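Ammonium transporter (Kuenenia stuttgartiensis, PDB 6EU6) probably senses ammonium at the membrane as the transporter-like sensor part of a histidine kinase signalling system. Local coordinates at residues S29-F34 and I41-R46; A246-V251 and S291-G296. All blocks are in the same frame, centred on the assembly; numbering follows the deposited sequence.

Contact 1: S29-F34 and I41-R46; sequences SYETGF and ISIALR. With SO4 (sulfate ion), chain H.
CG1 of Ile43 swings anti to the backbone N (chi1 -163°), spreading the side chain in two directions: CG1 and CD1 reach Glu31, while CG2 meets Thr32. The contact lies near the turn of an antiparallel helical hairpin, formed by the first two long helices of the ammonium transporter fold; their local axes come within 9.0 Å at 164°. A beta-branched isoleucine suits this place, filling against two neighbours at once. Its CD1 lies 3.4 Å from Glu31 OE1, and the two side chains cross at about a right angle. Asn47 ND2 ties that oxygen to helix 40-67 while also bonding the Ile43 carbonyl of its own helix; Thr112 OG1 bonds OE1 too, and OE2 holds an ammonium ion, probably from the crystallisation liquor. Ile43 CG2 sits 3.8 Å from Thr32 OG1, whose hydroxyl is spent on the carbonyl of Thr28. Ala44, whose CB stands 4.4 Å from Thr32 OG1, lets Thr210 of the second subunit pack on it. Arg46 leads away from 29-34 to Ser119 O and a sulfate, probably also from the liquor. Replaced by alanine, Arg46 would lose its guanidinium, which would probably leave the sulfate without these donors and the Ser119 carbonyl without this partner. Sulfate O4 lies at the guanidinium edge, in its plane: NE gives it a 2.7 Å bond (159°), and NH2 adds weak bonds to O4 and, at 2.8 Å, to O2.

Contact 2: A246-V251 and S291-G296; sequences AASAGV and SAVAIG
Ser248 and Ala249 press against the bare backbone of Gly296 in a close helix-helix packing built on small residues, where helices 234-261 and 289-312 of the ammonium transporter fold run in roughly the same direction. The local axes approach to 7.3 Å at a crossing of -39°. The tight part centres on Gly296: the CA atoms of Ala249 and Gly296 are 4.2 Å apart, and a CB on the glycine would come to about 3.1 Å from Ala249 N and from Ser248 CB, too tight to be comfortable, which suits glycine. Gly296 O takes a CA-H...O contact from Ala249 CA at 3.2 Å, with 131° at the hydrogen, and the Ala249 methyl carbon CB is just as close to that oxygen. No conventional hydrogen bond joins the two segments.

The more open side is that of Val293, which is partly exposed, although its two methyls straddle Ser248 OG at close range. Leu56 of the third subunit packs on Ser248 as well. Serine fits because it is slim and hides its own polarity: with OG beside the backbone N (chi1 -43°), the hydroxyl can donate to Met244 O one turn earlier, and its hydrocarbon is left for packing. Its CB rests 3.4 Å from Val293 O, while Ser248 OG touches both branches of the valine, CG1 at 3.4 Å and CG2 also at 3.4 Å.

How the contacts relate
Contact 1 and contact 2 are separate pieces of helix packing in one subunit: their centres lie 27 Å apart and their nearest atoms about 11 Å apart. Helix 266-280 touches a segment of each, Tyr30 through Phe270 and Leu274 and Ala246 through Leu277. Across the trimer, Leu52 and Leu56 of the third subunit, which pack on 246-251, belong to that subunit's helix 40-67, the one that carries 41-46. The ammonium ion belongs to contact 1, at Glu31 OE2. Neither contact touches the bound dodecyl-maltoside, about 13 Å from the Ile43 side chain and about 9 Å from that of Ser248, or supplies residues to the nonyl maltoside pocket, which includes Leu314, Lys315 and Ile316 just beyond helix 289-312.

Contact 1: S29-F34 and I41-R46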
ATOM      1  N   SER A  29       8.346   5.996  -6.717  1.00 28.30           N
ATOM      2  CA  SER A  29       7.352   6.923  -7.312  1.00 27.89           C
ATOM      3  C   SER A  29       7.792   8.345  -7.208  1.00 29.47           C
ATOM      4  O   SER A  29       7.560   9.106  -8.132  1.00 29.55           O
ATOM      5  CB  SER A  29       5.991   6.842  -6.655  1.00 31.49           C
ATOM      6  OG  SER A  29       5.723   5.513  -6.538  1.00 35.10           O
ATOM      7  N   TYR A  30       8.241   8.737  -6.009  1.00 27.83           N
ATOM      8  CA  TYR A  30       8.684  10.109  -5.747  1.00 26.60           C
ATOM      9  C   TYR A  30       9.781  10.517  -6.761  1.00 29.16           C
ATOM     10  O   TYR A  30       9.684  11.569  -7.438  1.00 25.12           O
ATOM     11  CB  TYR A  30       9.213  10.175  -4.325  1.00 25.91           C
ATOM     12  CG  TYR A  30       9.392  11.557  -3.809  1.00 26.85           C
ATOM     13  CD1 TYR A  30       8.315  12.235  -3.293  1.00 31.60           C
ATOM     14  CD2 TYR A  30      10.657  12.210  -3.866  1.00 31.84           C
ATOM     15  CE1 TYR A  30       8.446  13.479  -2.735  1.00 33.98           C
ATOM     16  CE2 TYR A  30      10.820  13.500  -3.324  1.00 32.20           C
ATOM     17  CZ  TYR A  30       9.708  14.124  -2.781  1.00 36.26           C
ATOM     18  OH  TYR A  30       9.760  15.376  -2.285  1.00 37.63           O
ATOM     19  N   GLU A  31      10.835   9.689  -6.843  1.00 27.02           N
ATOM     20  CA  GLU A  31      11.902  10.016  -7.716  1.00 28.02           C
ATOM     21  C   GLU A  31      11.467  10.029  -9.199  1.00 30.27           C
ATOM     22  O   GLU A  31      11.936  10.895  -9.932  1.00 30.02           O
ATOM     23  CB  GLU A  31      13.134   9.113  -7.537  1.00 29.27           C
ATOM     24  CG  GLU A  31      13.648   9.081  -6.096  1.00 32.59           C
ATOM     25  CD  GLU A  31      14.819   8.074  -5.852  1.00 39.53           C
ATOM     26  OE1 GLU A  31      15.438   7.641  -6.932  1.00 31.07           O
ATOM     27  OE2 GLU A  31      15.104   7.797  -4.596  1.00 29.55           O
ATOM     28  N   THR A  32      10.637   9.062  -9.626  1.00 30.68           N
ATOM     29  CA  THR A  32      10.153   9.015 -10.978  1.00 29.12           C
ATOM     30  C   THR A  32       9.319  10.303 -11.228  1.00 35.45           C
ATOM     31  O   THR A  32       9.512  11.003 -12.206  1.00 33.09           O
ATOM     32  CB  THR A  32       9.333   7.798 -11.202  1.00 30.01           C
ATOM     33  OG1 THR A  32      10.084   6.629 -10.954  1.00 29.84           O
ATOM     34  CG2 THR A  32       8.790   7.740 -12.677  1.00 33.75           C
ATOM     35  N   GLY A  33       8.441  10.664 -10.294  1.00 32.86           N
ATOM     36  CA  GLY A  33       7.681  11.887 -10.422  1.00 32.52           C
ATOM     37  C   GLY A  33       8.502  13.146 -10.616  1.00 34.03           C
ATOM     38  O   GLY A  33       8.164  14.038 -11.419  1.00 33.36           O
ATOM     39  N   PHE A  34       9.568  13.255  -9.834  1.00 35.56           N
ATOM     40  CA  PHE A  34      10.494  14.398  -9.890  1.00 34.78           C
ATOM     41  C   PHE A  34      11.399  14.371 -11.161  1.00 32.54           C
ATOM     42  O   PHE A  34      12.053  15.303 -11.446  1.00 39.78           O
ATOM     43  CB  PHE A  34      11.390  14.448  -8.641  1.00 35.80           C
ATOM     44  CG  PHE A  34      10.902  15.356  -7.573  1.00 35.49           C
ATOM     45  CD1 PHE A  34       9.913  14.936  -6.682  1.00 40.61           C
ATOM     46  CD2 PHE A  34      11.439  16.620  -7.414  1.00 40.95           C
ATOM     47  CE1 PHE A  34       9.459  15.762  -5.678  1.00 39.88           C
ATOM     48  CE2 PHE A  34      10.978  17.460  -6.403  1.00 44.12           C
ATOM     49  CZ  PHE A  34       9.984  17.024  -5.530  1.00 45.10           C
ATOM     50  N   ILE A  41      12.253   5.487 -16.856  1.00 27.60           N
ATOM     51  CA  ILE A  41      12.624   4.073 -16.864  1.00 30.16           C
ATOM     52  C   ILE A  41      13.870   3.857 -16.055  1.00 29.43           C
ATOM     53  O   ILE A  41      13.908   2.879 -15.245  1.00 28.09           O
ATOM     54  CB  ILE A  41      12.758   3.496 -18.328  1.00 30.94           C
ATOM     55  CG1 ILE A  41      11.406   3.660 -19.076  1.00 33.75           C
ATOM     56  CG2 ILE A  41      13.161   2.020 -18.295  1.00 35.04           C
ATOM     57  CD1 ILE A  41      11.488   3.341 -20.586  1.00 37.25           C
ATOM     58  N   SER A  42      14.927   4.667 -16.245  1.00 29.83           N
ATOM     59  CA  SER A  42      16.180   4.350 -15.585  1.00 26.79           C
ATOM     60  C   SER A  42      15.986   4.496 -14.077  1.00 26.93           C
ATOM     61  O   SER A  42      16.545   3.774 -13.299  1.00 28.47           O
ATOM     62  CB  SER A  42      17.362   5.257 -15.954  1.00 31.74           C
ATOM     63  OG  SER A  42      17.038   6.595 -15.698  1.00 36.64           O
ATOM     64  N   ILE A  43      15.254   5.511 -13.655  1.00 28.38           N
ATOM     65  CA  ILE A  43      15.135   5.735 -12.255  1.00 28.52           C
ATOM     66  C   ILE A  43      14.256   4.639 -11.586  1.00 27.92           C
ATOM     67  O   ILE A  43      14.547   4.205 -10.465  1.00 24.16           O
ATOM     68  CB  ILE A  43      14.831   7.233 -11.954  1.00 34.75           C
ATOM     69  CG1 ILE A  43      15.127   7.556 -10.489  1.00 42.32           C
ATOM     70  CG2 ILE A  43      13.443   7.599 -12.362  1.00 42.44           C
ATOM     71  CD1 ILE A  43      16.616   7.592 -10.114  1.00 38.95           C
ATOM     72  N   ALA A  44      13.230   4.140 -12.267  1.00 29.23           N
ATOM     73  CA  ALA A  44      12.433   3.057 -11.703  1.00 32.45           C
ATOM     74  C   ALA A  44      13.312   1.829 -11.486  1.00 32.22           C
ATOM     75  O   ALA A  44      13.313   1.200 -10.414  1.00 33.15           O
ATOM     76  CB  ALA A  44      11.237   2.710 -12.595  1.00 33.46           C
ATOM     77  N   LEU A  45      14.114   1.518 -12.478  1.00 34.50           N
ATOM     78  CA  LEU A  45      14.979   0.357 -12.423  1.00 30.76           C
ATOM     79  C   LEU A  45      16.103   0.439 -11.394  1.00 31.05           C
ATOM     80  O   LEU A  45      16.403  -0.579 -10.766  1.00 29.78           O
ATOM     81  CB  LEU A  45      15.572   0.069 -13.784  1.00 35.63           C
ATOM     82  CG  LEU A  45      14.449  -0.297 -14.757  1.00 47.83           C
ATOM     83  CD1 LEU A  45      15.084  -0.516 -16.119  1.00 56.41           C
ATOM     84  CD2 LEU A  45      13.631  -1.516 -14.338  1.00 51.66           C
ATOM     85  N   ARG A  46      16.739   1.619 -11.240  1.00 25.80           N
ATOM     86  CA  ARG A  46      17.773   1.785 -10.213  1.00 27.00           C
ATOM     87  C   ARG A  46      17.211   1.547  -8.821  1.00 26.22           C
ATOM     88  O   ARG A  46      17.848   0.920  -7.961  1.00 25.25           O
ATOM     89  CB  ARG A  46      18.446   3.169 -10.335  1.00 27.56           C
ATOM     90  CG  ARG A  46      19.328   3.240 -11.564  1.00 29.97           C
ATOM     91  CD  ARG A  46      19.592   4.667 -11.952  1.00 31.07           C
ATOM     92  NE  ARG A  46      20.350   4.690 -13.180  1.00 31.28           N
ATOM     93  CZ  ARG A  46      21.119   5.688 -13.607  1.00 33.13           C
ATOM     94  NH1 ARG A  46      21.244   6.856 -12.932  1.00 31.95           N
ATOM     95  NH2 ARG A  46      21.819   5.482 -14.720  1.00 32.61           N
TER
HETATM   96  S   SO4 H 507      20.501   3.046 -16.566  1.00 63.70           S
HETATM   97  O1  SO4 H 507      19.103   3.039 -16.920  1.00 62.54           O
HETATM   98  O2  SO4 H 507      21.110   4.295 -17.133  1.00 59.88           O
HETATM   99  O3  SO4 H 507      21.160   1.858 -17.153  1.00 75.95           O
HETATM  100  O4  SO4 H 507      20.584   2.849 -15.098  1.00 58.58           O

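Contact 2: A246-V251 and S291-G296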
ATOM      1  N   ALA A 246       4.661  15.727   9.995  1.00 26.97           N
ATOM      2  CA  ALA A 246       4.444  15.844   8.552  1.00 26.11           C
ATOM      3  C   ALA A 246       3.413  16.940   8.242  1.00 25.80           C
ATOM      4  O   ALA A 246       3.618  17.818   7.361  1.00 25.07           O
ATOM      5  CB  ALA A 246       3.988  14.543   7.943  1.00 25.41           C
ATOM      6  N   ALA A 247       2.316  16.904   8.964  1.00 24.65           N
ATOM      7  CA  ALA A 247       1.230  17.831   8.651  1.00 27.09           C
ATOM      8  C   ALA A 247       1.668  19.281   8.957  1.00 27.72           C
ATOM      9  O   ALA A 247       1.465  20.174   8.156  1.00 26.34           O
ATOM     10  CB  ALA A 247       0.040  17.483   9.477  1.00 27.89           C
ATOM     11  N   SER A 248       2.349  19.484  10.065  1.00 28.82           N
ATOM     12  CA  SER A 248       2.818  20.834  10.428  1.00 32.89           C
ATOM     13  C   SER A 248       3.878  21.284   9.471  1.00 30.32           C
ATOM     14  O   SER A 248       3.913  22.450   9.141  1.00 27.21           O
ATOM     15  CB  SER A 248       3.351  20.932  11.884  1.00 33.62           C
ATOM     16  OG  SER A 248       2.412  20.204  12.673  1.00 43.94           O
ATOM     17  N   ALA A 249       4.792  20.382   9.086  1.00 28.44           N
ATOM     18  CA  ALA A 249       5.779  20.736   8.105  1.00 27.50           C
ATOM     19  C   ALA A 249       5.146  21.215   6.800  1.00 30.75           C
ATOM     20  O   ALA A 249       5.568  22.251   6.229  1.00 27.45           O
ATOM     21  CB  ALA A 249       6.833  19.641   7.890  1.00 26.84           C
ATOM     22  N   GLY A 250       4.089  20.518   6.361  1.00 26.39           N
ATOM     23  CA  GLY A 250       3.428  20.924   5.164  1.00 27.92           C
ATOM     24  C   GLY A 250       2.729  22.291   5.293  1.00 26.99           C
ATOM     25  O   GLY A 250       2.752  23.089   4.353  1.00 26.31           O
ATOM     26  N   VAL A 251       2.072  22.533   6.424  1.00 29.44           N
ATOM     27  CA  VAL A 251       1.279  23.764   6.575  1.00 28.35           C
ATOM     28  C   VAL A 251       2.256  24.957   6.667  1.00 33.17           C
ATOM     29  O   VAL A 251       1.983  26.022   6.100  1.00 31.52           O
ATOM     30  CB  VAL A 251       0.281  23.672   7.746  1.00 33.52           C
ATOM     31  CG1 VAL A 251      -0.341  25.041   8.071  1.00 35.96           C
ATOM     32  CG2 VAL A 251      -0.870  22.663   7.403  1.00 33.01           C
ATOM     33  N   SER A 291       5.053  19.347  20.659  1.00 27.76           N
ATOM     34  CA  SER A 291       6.446  19.521  20.245  1.00 28.06           C
ATOM     35  C   SER A 291       6.699  18.958  18.824  1.00 28.88           C
ATOM     36  O   SER A 291       7.599  19.443  18.070  1.00 31.73           O
ATOM     37  CB  SER A 291       7.367  18.810  21.194  1.00 32.16           C
ATOM     38  OG  SER A 291       7.193  19.213  22.516  1.00 35.06           O
ATOM     39  N   ALA A 292       5.976  17.890  18.483  1.00 27.97           N
ATOM     40  CA  ALA A 292       6.069  17.285  17.091  1.00 27.22           C
ATOM     41  C   ALA A 292       5.611  18.329  16.098  1.00 27.87           C
ATOM     42  O   ALA A 292       6.216  18.483  15.052  1.00 28.41           O
ATOM     43  CB  ALA A 292       5.274  16.010  17.006  1.00 27.81           C
ATOM     44  N   VAL A 293       4.536  19.071  16.422  1.00 28.72           N
ATOM     45  CA  VAL A 293       4.082  20.172  15.594  1.00 27.92           C
ATOM     46  C   VAL A 293       5.192  21.270  15.440  1.00 29.84           C
ATOM     47  O   VAL A 293       5.501  21.743  14.329  1.00 29.07           O
ATOM     48  CB  VAL A 293       2.784  20.734  16.147  1.00 27.41           C
ATOM     49  CG1 VAL A 293       2.490  22.090  15.502  1.00 32.79           C
ATOM     50  CG2 VAL A 293       1.643  19.799  15.928  1.00 29.67           C
ATOM     51  N   ALA A 294       5.824  21.641  16.551  1.00 29.60           N
ATOM     52  CA  ALA A 294       6.902  22.652  16.498  1.00 30.86           C
ATOM     53  C   ALA A 294       8.082  22.165  15.673  1.00 27.78           C
ATOM     54  O   ALA A 294       8.648  22.918  14.874  1.00 31.82           O
ATOM     55  CB  ALA A 294       7.319  23.033  17.894  1.00 30.95           C
ATOM     56  N   ILE A 295       8.483  20.917  15.874  1.00 27.34           N
ATOM     57  CA  ILE A 295       9.601  20.313  15.080  1.00 26.29           C
ATOM     58  C   ILE A 295       9.263  20.335  13.570  1.00 26.40           C
ATOM     59  O   ILE A 295      10.101  20.698  12.761  1.00 27.30           O
ATOM     60  CB  ILE A 295       9.948  18.896  15.526  1.00 29.72           C
ATOM     61  CG1 ILE A 295      10.493  18.948  16.989  1.00 31.06           C
ATOM     62  CG2 ILE A 295      10.988  18.228  14.574  1.00 30.09           C
ATOM     63  CD1 ILE A 295      10.494  17.604  17.717  1.00 32.31           C
ATOM     64  N   GLY A 296       8.015  20.005  13.215  1.00 30.61           N
ATOM     65  CA  GLY A 296       7.560  20.041  11.836  1.00 30.95           C
ATOM     66  C   GLY A 296       7.628  21.439  11.224  1.00 29.39           C
ATOM     67  O   GLY A 296       8.115  21.608  10.106  1.00 30.07           O
TER